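Local coordinates for proline iminopeptidase-related protein (Thermus thermophilus, PDB 2YYS) that is of unknown function but belongs to the S33 peptidase family of alpha/beta hydrolases and may act as a peptidase, at residues Leu100-Gly105 with Tyr256-Ala261. Numbering follows the deposited sequence.
Sequences LAHGFG and YLWIDA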
ATOM      1  N   LEU A 100      -3.788   2.129  -7.261  1.00 16.73           N
ATOM      2  CA  LEU A 100      -3.047   2.963  -6.327  1.00 16.80           C
ATOM      3  C   LEU A 100      -2.707   2.089  -5.138  1.00 16.58           C
ATOM      4  O   LEU A 100      -3.607   1.512  -4.533  1.00 17.01           O
ATOM      5  CB  LEU A 100      -3.893   4.139  -5.850  1.00 16.79           C
ATOM      6  CG  LEU A 100      -4.592   5.001  -6.888  1.00 19.00           C
ATOM      7  CD1 LEU A 100      -5.425   6.067  -6.181  1.00 20.88           C
ATOM      8  CD2 LEU A 100      -3.608   5.653  -7.837  1.00 19.09           C
ATOM      9  N   ALA A 101      -1.420   1.991  -4.800  1.00 15.93           N
ATOM     10  CA  ALA A 101      -0.953   1.157  -3.697  1.00 15.80           C
ATOM     11  C   ALA A 101      -0.117   1.948  -2.700  1.00 15.92           C
ATOM     12  O   ALA A 101       0.531   2.931  -3.061  1.00 16.87           O
ATOM     13  CB  ALA A 101      -0.128   0.001  -4.229  1.00 15.87           C
ATOM     14  N   HIS A 102      -0.107   1.492  -1.451  1.00 15.47           N
ATOM     15  CA  HIS A 102       0.705   2.086  -0.406  1.00 15.32           C
ATOM     16  C   HIS A 102       1.361   0.989   0.437  1.00 15.49           C
ATOM     17  O   HIS A 102       0.712   0.031   0.845  1.00 15.07           O
ATOM     18  CB  HIS A 102      -0.154   2.992   0.471  1.00 16.01           C
ATOM     19  CG  HIS A 102       0.619   3.709   1.533  1.00 15.99           C
ATOM     20  ND1 HIS A 102       0.355   3.546   2.873  1.00 16.92           N
ATOM     21  CD2 HIS A 102       1.645   4.589   1.453  1.00 16.49           C
ATOM     22  CE1 HIS A 102       1.184   4.299   3.576  1.00 16.99           C
ATOM     23  NE2 HIS A 102       1.971   4.950   2.738  1.00 16.10           N
ATOM     24  N   GLY A 103       2.659   1.127   0.688  1.00 15.54           N
ATOM     25  CA  GLY A 103       3.388   0.173   1.506  1.00 15.61           C
ATOM     26  C   GLY A 103       3.351  -1.224   0.918  1.00 15.79           C
ATOM     27  O   GLY A 103       3.647  -1.400  -0.265  1.00 15.82           O
ATOM     28  N   PHE A 104       2.962  -2.197   1.747  1.00 16.13           N
ATOM     29  CA  PHE A 104       2.813  -3.588   1.340  1.00 16.79           C
ATOM     30  C   PHE A 104       1.824  -3.763   0.195  1.00 16.20           C
ATOM     31  O   PHE A 104       1.928  -4.711  -0.567  1.00 15.86           O
ATOM     32  CB  PHE A 104       2.370  -4.457   2.522  1.00 17.53           C
ATOM     33  CG  PHE A 104       2.255  -5.920   2.187  1.00 19.94           C
ATOM     34  CD1 PHE A 104       3.344  -6.619   1.693  1.00 23.52           C
ATOM     35  CD2 PHE A 104       1.055  -6.579   2.332  1.00 22.34           C
ATOM     36  CE1 PHE A 104       3.228  -7.969   1.369  1.00 25.33           C
ATOM     37  CE2 PHE A 104       0.931  -7.915   2.018  1.00 23.23           C
ATOM     38  CZ  PHE A 104       2.009  -8.611   1.540  1.00 24.74           C
ATOM     39  N   GLY A 105       0.859  -2.856   0.090  1.00 16.09           N
ATOM     40  CA  GLY A 105      -0.031  -2.816  -1.051  1.00 16.31           C
ATOM     41  C   GLY A 105       0.695  -2.945  -2.381  1.00 16.15           C
ATOM     42  O   GLY A 105       0.132  -3.474  -3.336  1.00 15.71           O
ATOM     43  N   TYR A 256       3.526   8.570   5.380  1.00 18.79           N
ATOM     44  CA  TYR A 256       2.305   9.271   5.003  1.00 18.68           C
ATOM     45  C   TYR A 256       2.708  10.586   4.374  1.00 18.73           C
ATOM     46  O   TYR A 256       2.567  11.666   4.935  1.00 18.88           O
ATOM     47  CB  TYR A 256       1.367   9.419   6.203  1.00 18.47           C
ATOM     48  CG  TYR A 256       0.960   8.063   6.689  1.00 17.73           C
ATOM     49  CD1 TYR A 256      -0.129   7.394   6.141  1.00 19.00           C
ATOM     50  CD2 TYR A 256       1.716   7.403   7.630  1.00 18.68           C
ATOM     51  CE1 TYR A 256      -0.472   6.110   6.570  1.00 19.63           C
ATOM     52  CE2 TYR A 256       1.395   6.140   8.051  1.00 18.56           C
ATOM     53  CZ  TYR A 256       0.302   5.497   7.533  1.00 20.25           C
ATOM     54  OH  TYR A 256       0.020   4.235   7.992  1.00 23.00           O
ATOM     55  N   LEU A 257       3.213  10.469   3.162  1.00 18.46           N
ATOM     56  CA  LEU A 257       3.941  11.562   2.558  1.00 18.64           C
ATOM     57  C   LEU A 257       3.051  12.761   2.211  1.00 19.69           C
ATOM     58  O   LEU A 257       3.533  13.899   2.188  1.00 20.72           O
ATOM     59  CB  LEU A 257       4.816  11.056   1.397  1.00 18.63           C
ATOM     60  CG  LEU A 257       4.196  10.499   0.120  1.00 17.71           C
ATOM     61  CD1 LEU A 257       5.258  10.291  -0.936  1.00 18.12           C
ATOM     62  CD2 LEU A 257       3.500   9.165   0.373  1.00 18.22           C
ATOM     63  N   TRP A 258       1.757  12.516   2.006  1.00 20.63           N
ATOM     64  CA  TRP A 258       0.803  13.575   1.703  1.00 21.03           C
ATOM     65  C   TRP A 258       0.481  14.440   2.940  1.00 21.94           C
ATOM     66  O   TRP A 258       0.058  15.576   2.803  1.00 22.85           O
ATOM     67  CB  TRP A 258      -0.490  12.986   1.095  1.00 21.12           C
ATOM     68  CG  TRP A 258      -1.101  11.917   1.933  1.00 18.96           C
ATOM     69  CD1 TRP A 258      -1.987  12.092   2.951  1.00 19.07           C
ATOM     70  CD2 TRP A 258      -0.848  10.507   1.858  1.00 17.43           C
ATOM     71  NE1 TRP A 258      -2.302  10.877   3.514  1.00 19.91           N
ATOM     72  CE2 TRP A 258      -1.624   9.888   2.855  1.00 18.49           C
ATOM     73  CE3 TRP A 258      -0.056   9.698   1.038  1.00 17.99           C
ATOM     74  CZ2 TRP A 258      -1.613   8.505   3.067  1.00 19.70           C
ATOM     75  CZ3 TRP A 258      -0.040   8.323   1.251  1.00 17.87           C
ATOM     76  CH2 TRP A 258      -0.814   7.741   2.254  1.00 18.38           C
ATOM     77  N   ILE A 259       0.662  13.881   4.134  1.00 22.14           N
ATOM     78  CA  ILE A 259       0.518  14.620   5.384  1.00 22.71           C
ATOM     79  C   ILE A 259       1.732  15.525   5.648  1.00 22.52           C
ATOM     80  O   ILE A 259       1.582  16.685   6.023  1.00 22.58           O
ATOM     81  CB  ILE A 259       0.346  13.633   6.557  1.00 22.85           C
ATOM     82  CG1 ILE A 259      -0.988  12.886   6.443  1.00 23.06           C
ATOM     83  CG2 ILE A 259       0.446  14.355   7.907  1.00 24.09           C
ATOM     84  CD1 ILE A 259      -1.223  11.887   7.582  1.00 22.13           C
ATOM     85  N   ASP A 260       2.929  14.965   5.476  1.00 21.96           N
ATOM     86  CA  ASP A 260       4.172  15.676   5.743  1.00 21.68           C
ATOM     87  C   ASP A 260       4.437  16.767   4.711  1.00 21.60           C
ATOM     88  O   ASP A 260       5.008  17.791   5.044  1.00 21.69           O
ATOM     89  CB  ASP A 260       5.359  14.707   5.746  1.00 21.44           C
ATOM     90  CG  ASP A 260       5.355  13.766   6.921  1.00 22.35           C
ATOM     91  OD1 ASP A 260       5.056  14.206   8.058  1.00 23.44           O
ATOM     92  OD2 ASP A 260       5.658  12.553   6.808  1.00 23.53           O
ATOM     93  N   ALA A 261       4.022  16.553   3.463  1.00 21.48           N
ATOM     94  CA  ALA A 261       4.383  17.444   2.370  1.00 21.48           C
ATOM     95  C   ALA A 261       3.240  17.588   1.359  1.00 22.30           C
ATOM     96  O   ALA A 261       3.359  17.161   0.208  1.00 21.30           O
ATOM     97  CB  ALA A 261       5.645  16.941   1.694  1.00 21.41           C
TER
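His102 meets Tyr256 and Trp258 in an aromatic cluster at the nucleophile elbow of this alpha/beta hydrolase, the sharp turn that follows strand 97-102. The turn is type II', closed by Gly105 N on His102 O at 3.0 Å. Gly103 has positive phi, which glycine takes easily, at the position where active relatives with the Gly-X-Ser-X-Gly signature carry their serine. Residues 256-261 contain the short helix 257-260, and Tyr256 occupies the N-cap position just before it.

Start at His102 CB and go outward. CB leaves the strand toward the helix, and CG lies anti to the backbone N (chi1 -177°), which carries the imidazole across to the two aromatic residues. CD2 comes first, 4.1 Å from both CZ3 and CH2 of Trp258. Next to it, NE2 lies 4.0 Å from Trp258 CH2. That CH2 sits over the centre of one imidazole face, so the indole pushes the edge of its six-membered ring at the histidine in a T-shaped arrangement, planes at 64°. CE1 turns to the other partner, Tyr256 CE1, at 3.9 Å; these two rings meet obliquely, at 50°.

No hydrogen bond links the two segments. The imidazole NE2 donates to the carbonyl O of His255, the residue before Tyr256, which helps fix the rotation of the ring under the indole edge. Leu42 of helix 40-46 touches both His102 and Trp258, as does Leu125 of strand 119-125. A leucine in place of His102 would probably leave the His255 carbonyl without this donor and deprive the indole edge of its flat aromatic seat.

The indole is in turn touched from within its own segment: Tyr256 CA lies over one face of the Trp258 ring, 4.3 Å from its plane and nearer the ring's margin than its middle.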